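Local coordinates for protein iminosuccinate reductase (Paracoccus denitrificans, PDB 6RQA) that reduces iminosuccinate to L-aspartate with NADH, regenerating the amino-group donor of the beta-hydroxyaspartate cycle used for glyoxylate assimilation, at residues G32-E37 / A323-E328; V138-L143 / R165-V170. All blocks are in the same frame, centred on the assembly; numbering follows the deposited sequence.

Contact 1: residues G32-E37 / A323-E328; sequences GLMTPE and AQAVVE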
ATOM      1  N   GLY A  32      -5.044  21.814 -16.176  1.00 59.20           N
ATOM      2  CA  GLY A  32      -4.990  22.040 -17.608  1.00 65.64           C
ATOM      3  C   GLY A  32      -5.148  20.802 -18.459  1.00 66.06           C
ATOM      4  O   GLY A  32      -5.207  20.915 -19.689  1.00 70.27           O
ATOM      5  N   LEU A  33      -5.218  19.626 -17.840  1.00 52.16           N
ATOM      6  CA  LEU A  33      -5.366  18.363 -18.552  1.00 47.17           C
ATOM      7  C   LEU A  33      -6.735  17.728 -18.375  1.00 48.80           C
ATOM      8  O   LEU A  33      -7.315  17.247 -19.349  1.00 46.37           O
ATOM      9  CB  LEU A  33      -4.291  17.371 -18.095  1.00 42.28           C
ATOM     10  CG  LEU A  33      -2.842  17.751 -18.406  1.00 36.60           C
ATOM     11  CD1 LEU A  33      -1.875  16.815 -17.700  1.00 37.96           C
ATOM     12  CD2 LEU A  33      -2.602  17.739 -19.906  1.00 28.52           C
ATOM     13  N   MET A  34      -7.272  17.728 -17.162  1.00 56.24           N
ATOM     14  CA  MET A  34      -8.537  17.068 -16.884  1.00 54.28           C
ATOM     15  C   MET A  34      -9.713  18.016 -17.083  1.00 49.76           C
ATOM     16  O   MET A  34      -9.621  19.221 -16.834  1.00 56.02           O
ATOM     17  CB  MET A  34      -8.557  16.516 -15.459  1.00 51.93           C
ATOM     18  CG  MET A  34      -8.326  15.021 -15.386  1.00 53.97           C
ATOM     19  SD  MET A  34      -9.651  14.104 -16.189  1.00 66.92           S
ATOM     20  CE  MET A  34      -8.789  12.608 -16.655  1.00 70.46           C
ATOM     21  N   THR A  35     -10.819  17.452 -17.542  1.00 48.54           N
ATOM     22  CA  THR A  35     -12.099  18.124 -17.676  1.00 46.04           C
ATOM     23  C   THR A  35     -13.153  17.272 -16.989  1.00 45.40           C
ATOM     24  O   THR A  35     -12.971  16.060 -16.828  1.00 47.67           O
ATOM     25  CB  THR A  35     -12.477  18.334 -19.151  1.00 43.43           C
ATOM     26  OG1 THR A  35     -12.656  17.064 -19.787  1.00 41.03           O
ATOM     27  CG2 THR A  35     -11.392  19.109 -19.881  1.00 36.15           C
ATOM     28  N   PRO A  36     -14.260  17.877 -16.550  1.00 42.51           N
ATOM     29  CA  PRO A  36     -15.338  17.066 -15.958  1.00 42.13           C
ATOM     30  C   PRO A  36     -15.878  16.000 -16.898  1.00 47.94           C
ATOM     31  O   PRO A  36     -16.351  14.958 -16.428  1.00 46.42           O
ATOM     32  CB  PRO A  36     -16.405  18.112 -15.609  1.00 42.84           C
ATOM     33  CG  PRO A  36     -15.630  19.370 -15.399  1.00 39.34           C
ATOM     34  CD  PRO A  36     -14.513  19.321 -16.405  1.00 34.23           C
ATOM     35  N   GLU A  37     -15.816  16.224 -18.214  1.00 52.02           N
ATOM     36  CA  GLU A  37     -16.261  15.202 -19.157  1.00 54.28           C
ATOM     37  C   GLU A  37     -15.258  14.057 -19.244  1.00 51.66           C
ATOM     38  O   GLU A  37     -15.652  12.886 -19.305  1.00 39.82           O
ATOM     39  CB  GLU A  37     -16.487  15.817 -20.539  1.00 63.75           C
ATOM     40  CG  GLU A  37     -17.490  16.962 -20.575  1.00 79.69           C
ATOM     41  CD  GLU A  37     -16.841  18.323 -20.388  1.00 79.01           C
ATOM     42  OE1 GLU A  37     -15.743  18.387 -19.798  1.00 81.91           O
ATOM     43  OE2 GLU A  37     -17.428  19.328 -20.840  1.00 82.94           O
ATOM     44  N   ALA A 323      -6.143   8.857 -13.295  1.00 29.31           N
ATOM     45  CA  ALA A 323      -4.719   9.162 -13.392  1.00 33.97           C
ATOM     46  C   ALA A 323      -4.119   8.624 -14.684  1.00 47.19           C
ATOM     47  O   ALA A 323      -3.242   9.262 -15.277  1.00 59.35           O
ATOM     48  CB  ALA A 323      -3.969   8.599 -12.186  1.00 23.03           C
ATOM     49  N   GLN A 324      -4.571   7.449 -15.131  1.00 39.49           N
ATOM     50  CA  GLN A 324      -4.093   6.912 -16.400  1.00 28.36           C
ATOM     51  C   GLN A 324      -4.450   7.835 -17.557  1.00 28.44           C
ATOM     52  O   GLN A 324      -3.633   8.059 -18.457  1.00 30.57           O
ATOM     53  CB  GLN A 324      -4.663   5.512 -16.631  1.00 34.26           C
ATOM     54  CG  GLN A 324      -4.397   4.943 -18.022  1.00 28.32           C
ATOM     55  CD  GLN A 324      -2.915   4.807 -18.335  1.00 40.69           C
ATOM     56  OE1 GLN A 324      -2.073   4.784 -17.435  1.00 45.87           O
ATOM     57  NE2 GLN A 324      -2.591   4.714 -19.618  1.00 48.06           N
ATOM     58  N   ALA A 325      -5.665   8.390 -17.543  1.00 28.60           N
ATOM     59  CA  ALA A 325      -6.053   9.345 -18.576  1.00 28.30           C
ATOM     60  C   ALA A 325      -5.203  10.609 -18.517  1.00 36.86           C
ATOM     61  O   ALA A 325      -4.897  11.200 -19.560  1.00 41.08           O
ATOM     62  CB  ALA A 325      -7.535   9.691 -18.438  1.00 24.86           C
ATOM     63  N   VAL A 326      -4.810  11.033 -17.314  1.00 24.37           N
ATOM     64  CA  VAL A 326      -3.974  12.221 -17.173  1.00 34.14           C
ATOM     65  C   VAL A 326      -2.598  11.985 -17.781  1.00 40.78           C
ATOM     66  O   VAL A 326      -2.044  12.864 -18.456  1.00 48.82           O
ATOM     67  CB  VAL A 326      -3.879  12.632 -15.692  1.00 33.52           C
ATOM     68  CG1 VAL A 326      -2.678  13.533 -15.459  1.00 33.20           C
ATOM     69  CG2 VAL A 326      -5.151  13.333 -15.264  1.00 31.40           C
ATOM     70  N   VAL A 327      -2.020  10.803 -17.555  1.00 35.05           N
ATOM     71  CA  VAL A 327      -0.715  10.492 -18.130  1.00 27.68           C
ATOM     72  C   VAL A 327      -0.789  10.498 -19.652  1.00 38.65           C
ATOM     73  O   VAL A 327       0.135  10.963 -20.332  1.00 36.77           O
ATOM     74  CB  VAL A 327      -0.198   9.145 -17.591  1.00 37.23           C
ATOM     75  CG1 VAL A 327       1.159   8.815 -18.189  1.00 31.49           C
ATOM     76  CG2 VAL A 327      -0.113   9.180 -16.077  1.00 32.58           C
ATOM     77  N   GLU A 328      -1.893   9.994 -20.211  1.00 42.22           N
ATOM     78  CA  GLU A 328      -2.063  10.000 -21.661  1.00 41.38           C
ATOM     79  C   GLU A 328      -2.081  11.424 -22.203  1.00 37.23           C
ATOM     80  O   GLU A 328      -1.414  11.733 -23.197  1.00 36.44           O
ATOM     81  CB  GLU A 328      -3.348   9.264 -22.047  1.00 42.18           C
ATOM     82  CG  GLU A 328      -3.440   7.823 -21.562  1.00 54.57           C
ATOM     83  CD  GLU A 328      -2.708   6.838 -22.456  1.00 80.19           C
ATOM     84  OE1 GLU A 328      -1.744   7.240 -23.139  1.00 91.07           O
ATOM     85  OE2 GLU A 328      -3.106   5.654 -22.477  1.00 87.72           O
TER

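Contact 2: residues V138-L143 / R165-V170; sequences VSIKYL and RAAANV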
ATOM      1  N   VAL A 138     -22.112   9.997 -12.397  1.00 30.04           N
ATOM      2  CA  VAL A 138     -22.516   8.747 -13.035  1.00 36.20           C
ATOM      3  C   VAL A 138     -23.816   8.238 -12.425  1.00 37.22           C
ATOM      4  O   VAL A 138     -24.730   7.811 -13.142  1.00 34.59           O
ATOM      5  CB  VAL A 138     -21.389   7.701 -12.929  1.00 31.91           C
ATOM      6  CG1 VAL A 138     -21.877   6.340 -13.402  1.00 34.56           C
ATOM      7  CG2 VAL A 138     -20.180   8.141 -13.739  1.00 27.38           C
ATOM      8  N   SER A 139     -23.924   8.282 -11.094  1.00 34.68           N
ATOM      9  CA  SER A 139     -25.162   7.872 -10.441  1.00 34.69           C
ATOM     10  C   SER A 139     -26.329   8.760 -10.850  1.00 44.45           C
ATOM     11  O   SER A 139     -27.464   8.283 -10.950  1.00 46.21           O
ATOM     12  CB  SER A 139     -24.992   7.892  -8.923  1.00 41.12           C
ATOM     13  OG  SER A 139     -24.911   9.220  -8.439  1.00 45.33           O
ATOM     14  N   ILE A 140     -26.072  10.047 -11.090  1.00 41.80           N
ATOM     15  CA  ILE A 140     -27.130  10.943 -11.548  1.00 35.19           C
ATOM     16  C   ILE A 140     -27.612  10.526 -12.932  1.00 40.77           C
ATOM     17  O   ILE A 140     -28.817  10.404 -13.178  1.00 42.46           O
ATOM     18  CB  ILE A 140     -26.643  12.403 -11.535  1.00 42.86           C
ATOM     19  CG1 ILE A 140     -26.412  12.878 -10.100  1.00 42.50           C
ATOM     20  CG2 ILE A 140     -27.639  13.309 -12.243  1.00 39.95           C
ATOM     21  CD1 ILE A 140     -25.897  14.295 -10.007  1.00 47.88           C
ATOM     22  N   LYS A 141     -26.676  10.285 -13.852  1.00 36.89           N
ATOM     23  CA  LYS A 141     -27.050   9.929 -15.217  1.00 44.56           C
ATOM     24  C   LYS A 141     -27.900   8.664 -15.267  1.00 46.58           C
ATOM     25  O   LYS A 141     -28.781   8.544 -16.125  1.00 44.16           O
ATOM     26  CB  LYS A 141     -25.797   9.758 -16.074  1.00 43.48           C
ATOM     27  CG  LYS A 141     -26.076   9.388 -17.523  1.00 44.17           C
ATOM     28  CD  LYS A 141     -24.791   9.073 -18.268  1.00 55.53           C
ATOM     29  CE  LYS A 141     -25.072   8.588 -19.681  1.00 50.15           C
ATOM     30  NZ  LYS A 141     -23.817   8.241 -20.405  1.00 47.71           N
ATOM     31  N   TYR A 142     -27.668   7.720 -14.352  1.00 47.81           N
ATOM     32  CA  TYR A 142     -28.330   6.425 -14.408  1.00 48.33           C
ATOM     33  C   TYR A 142     -29.430   6.234 -13.372  1.00 51.25           C
ATOM     34  O   TYR A 142     -30.164   5.243 -13.457  1.00 65.57           O
ATOM     35  CB  TYR A 142     -27.298   5.295 -14.258  1.00 44.83           C
ATOM     36  CG  TYR A 142     -26.404   5.114 -15.467  1.00 37.62           C
ATOM     37  CD1 TYR A 142     -26.821   4.358 -16.555  1.00 37.86           C
ATOM     38  CD2 TYR A 142     -25.145   5.697 -15.519  1.00 40.36           C
ATOM     39  CE1 TYR A 142     -26.010   4.189 -17.664  1.00 32.50           C
ATOM     40  CE2 TYR A 142     -24.326   5.536 -16.624  1.00 30.76           C
ATOM     41  CZ  TYR A 142     -24.764   4.780 -17.691  1.00 42.85           C
ATOM     42  OH  TYR A 142     -23.954   4.615 -18.792  1.00 43.37           O
ATOM     43  N   LEU A 143     -29.577   7.142 -12.402  1.00 42.05           N
ATOM     44  CA  LEU A 143     -30.563   6.958 -11.342  1.00 45.32           C
ATOM     45  C   LEU A 143     -31.441   8.172 -11.060  1.00 42.58           C
ATOM     46  O   LEU A 143     -32.421   8.031 -10.320  1.00 41.16           O
ATOM     47  CB  LEU A 143     -29.874   6.543 -10.033  1.00 42.92           C
ATOM     48  CG  LEU A 143     -29.008   5.282 -10.067  1.00 51.22           C
ATOM     49  CD1 LEU A 143     -28.251   5.123  -8.759  1.00 44.43           C
ATOM     50  CD2 LEU A 143     -29.856   4.051 -10.352  1.00 53.58           C
ATOM     51  N   ARG A 165     -20.323  21.220 -10.383  1.00 35.23           N
ATOM     52  CA  ARG A 165     -19.920  21.332 -11.781  1.00 34.03           C
ATOM     53  C   ARG A 165     -20.122  20.018 -12.525  1.00 52.54           C
ATOM     54  O   ARG A 165     -20.594  20.014 -13.669  1.00 60.43           O
ATOM     55  CB  ARG A 165     -18.462  21.786 -11.878  1.00 36.72           C
ATOM     56  CG  ARG A 165     -18.261  23.275 -11.642  1.00 51.30           C
ATOM     57  CD  ARG A 165     -16.849  23.710 -12.007  1.00 54.93           C
ATOM     58  NE  ARG A 165     -15.871  23.339 -10.989  1.00 62.74           N
ATOM     59  CZ  ARG A 165     -15.455  24.155 -10.025  1.00 66.00           C
ATOM     60  NH1 ARG A 165     -15.929  25.391  -9.949  1.00 63.89           N
ATOM     61  NH2 ARG A 165     -14.561  23.735  -9.139  1.00 72.59           N
ATOM     62  N   ALA A 166     -19.777  18.893 -11.896  1.00 48.39           N
ATOM     63  CA  ALA A 166     -19.944  17.604 -12.557  1.00 38.85           C
ATOM     64  C   ALA A 166     -21.415  17.244 -12.722  1.00 41.26           C
ATOM     65  O   ALA A 166     -21.789  16.607 -13.714  1.00 34.49           O
ATOM     66  CB  ALA A 166     -19.210  16.513 -11.778  1.00 26.52           C
ATOM     67  N   ALA A 167     -22.260  17.647 -11.772  1.00 34.36           N
ATOM     68  CA  ALA A 167     -23.684  17.346 -11.876  1.00 35.02           C
ATOM     69  C   ALA A 167     -24.344  18.180 -12.967  1.00 42.46           C
ATOM     70  O   ALA A 167     -25.180  17.672 -13.723  1.00 37.98           O
ATOM     71  CB  ALA A 167     -24.370  17.579 -10.531  1.00 34.95           C
ATOM     72  N   ALA A 168     -23.981  19.460 -13.064  1.00 46.31           N
ATOM     73  CA  ALA A 168     -24.536  20.315 -14.106  1.00 45.24           C
ATOM     74  C   ALA A 168     -24.032  19.941 -15.492  1.00 44.83           C
ATOM     75  O   ALA A 168     -24.667  20.304 -16.487  1.00 52.13           O
ATOM     76  CB  ALA A 168     -24.210  21.780 -13.814  1.00 42.99           C
ATOM     77  N   ASN A 169     -22.909  19.225 -15.580  1.00 47.09           N
ATOM     78  CA  ASN A 169     -22.368  18.838 -16.877  1.00 53.56           C
ATOM     79  C   ASN A 169     -23.068  17.611 -17.447  1.00 47.17           C
ATOM     80  O   ASN A 169     -23.161  17.471 -18.672  1.00 44.74           O
ATOM     81  CB  ASN A 169     -20.864  18.582 -16.761  1.00 65.68           C
ATOM     82  CG  ASN A 169     -20.240  18.146 -18.074  1.00 77.72           C
ATOM     83  OD1 ASN A 169     -20.048  16.955 -18.320  1.00 70.72           O
ATOM     84  ND2 ASN A 169     -19.918  19.114 -18.926  1.00 81.88           N
ATOM     85  N   VAL A 170     -23.572  16.726 -16.589  1.00 44.59           N
ATOM     86  CA  VAL A 170     -24.176  15.476 -17.037  1.00 50.44           C
ATOM     87  C   VAL A 170     -25.688  15.642 -17.151  1.00 52.68           C
ATOM     88  O   VAL A 170     -26.341  14.957 -17.947  1.00 44.86           O
ATOM     89  CB  VAL A 170     -23.806  14.316 -16.092  1.00 36.11           C
ATOM     90  CG1 VAL A 170     -24.430  14.513 -14.716  1.00 43.97           C
ATOM     91  CG2 VAL A 170     -24.214  12.980 -16.691  1.00 40.57           C
TER

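Contact 1: residues G32-E37 / A323-E328
Met-34 and Leu-33 reach across to Val-326 and Ala-325, one branch of the valine serving each of them. The cross-contact is wholly apolar, with no hydrogen bond between 32-37 and 323-328. Met-34 makes the closer approach. Its CG lies 3.6 Å from Val-326 CG2; a bend about the CB-CG bond (chi2 -64°) then brings CE 3.6 Å from Ala-325 CB. The same methyl stays 4.0 Å from Val-326 CG2, so the thioether tip rests on two neighbouring residues of one helix turn. Leu-33 packs more loosely: its CD1 is 4.1 Å from Val-326 CG1 and 4.0 Å from Val-326 O. Both side chains cross the valine at about a right angle, and the valine is set between them because CG1 stands anti to its backbone N (chi1 161°) while CG2 lies beside that N.

In the ornithine cyclodeaminase/mu-crystallin family fold, this joins the turn linking helices 30-33 and 36-51 to the long helix 316-333 near the C-terminus. That helix lies against the mixed sheet, where Val-326 also touches Val-122 and Val-327 touches Leu-110. Helix 125-143 packs against the same side chains, with Leu-127 on Val-326 and Leu-130 on Met-34. The Met-34 side chain is about 8 Å from that of Arg-131, an NAD(+)-binding residue.

Polar side chains of both segments bond away from this interface. Thr-35 is the N-cap of helix 36-51, its OG1 hydrogen-bonded to Ala-38 N, and Gln-324 NE2 makes a weak bond to Glu-328 OE2, 3.1 Å long, one turn along its own helix.

Contact 2: residues V138-L143 / R165-V170
Val-170 and Ala-167, one turn apart on helix 158-170, receive Ile-140 and Lys-141 from helix 125-143. Ile-140 leaves its helix with CB directed at the other segment and divides there. CG2, anti to the backbone N, comes to 4.2 Å from Val-170 CG1. CG1, on the other branch, lies beside the backbone N (chi1 -67°) and serves mainly to carry the chain forward. With chi2 at 178° the branch runs out straight, and its tip, CD1, meets the methyl CB of Ala-167 at 3.7 Å. Thus the two branches of one isoleucine meet successive turns of the facing helix.

The two segments run in roughly the same direction, 34° apart, with axes 9.5 Å from each other at closest approach. Strand 150-154 of the parallel dinucleotide-binding sheet lies between them in sequence, so helix 125-143, strand and helix 158-170 form an alpha-beta-alpha unit at the start of the NAD-binding domain. The Ile-140 side chain is about 14 Å from the bound NAD.

Nearer the solvent, Val-170 CG2 packs 3.6 Å from Lys-141 CB and 4.1 Å from its CG. Beyond CG the lysine extends away from Val-170, and NZ forms a salt bridge with Glu-44 of helix 36-51. From that same helix, Phe-40 touches both Val-170 and Lys-141.

The centres of contacts 1 and 2 are 18 Å apart, and contact 2 is nested along the chain within the loop closed by contact 1. The order is 32-37, 138-143, 165-170, 323-328. Contact 1 joins a segment near the N-terminus to one near the C-terminus, beside the mixed sheet, whereas contact 2 packs helices next to the parallel NAD-binding sheet. Two helices span both neighbourhoods: 36-51 begins in contact 1 and borders contact 2 further on, while 125-143 lines contact 1 near its start and supplies 138-143 near its end. A weak, probable hydrogen bond from Asn-169 ND2 to Glu-37 OE2, 3.1 Å long, links the two contacts directly.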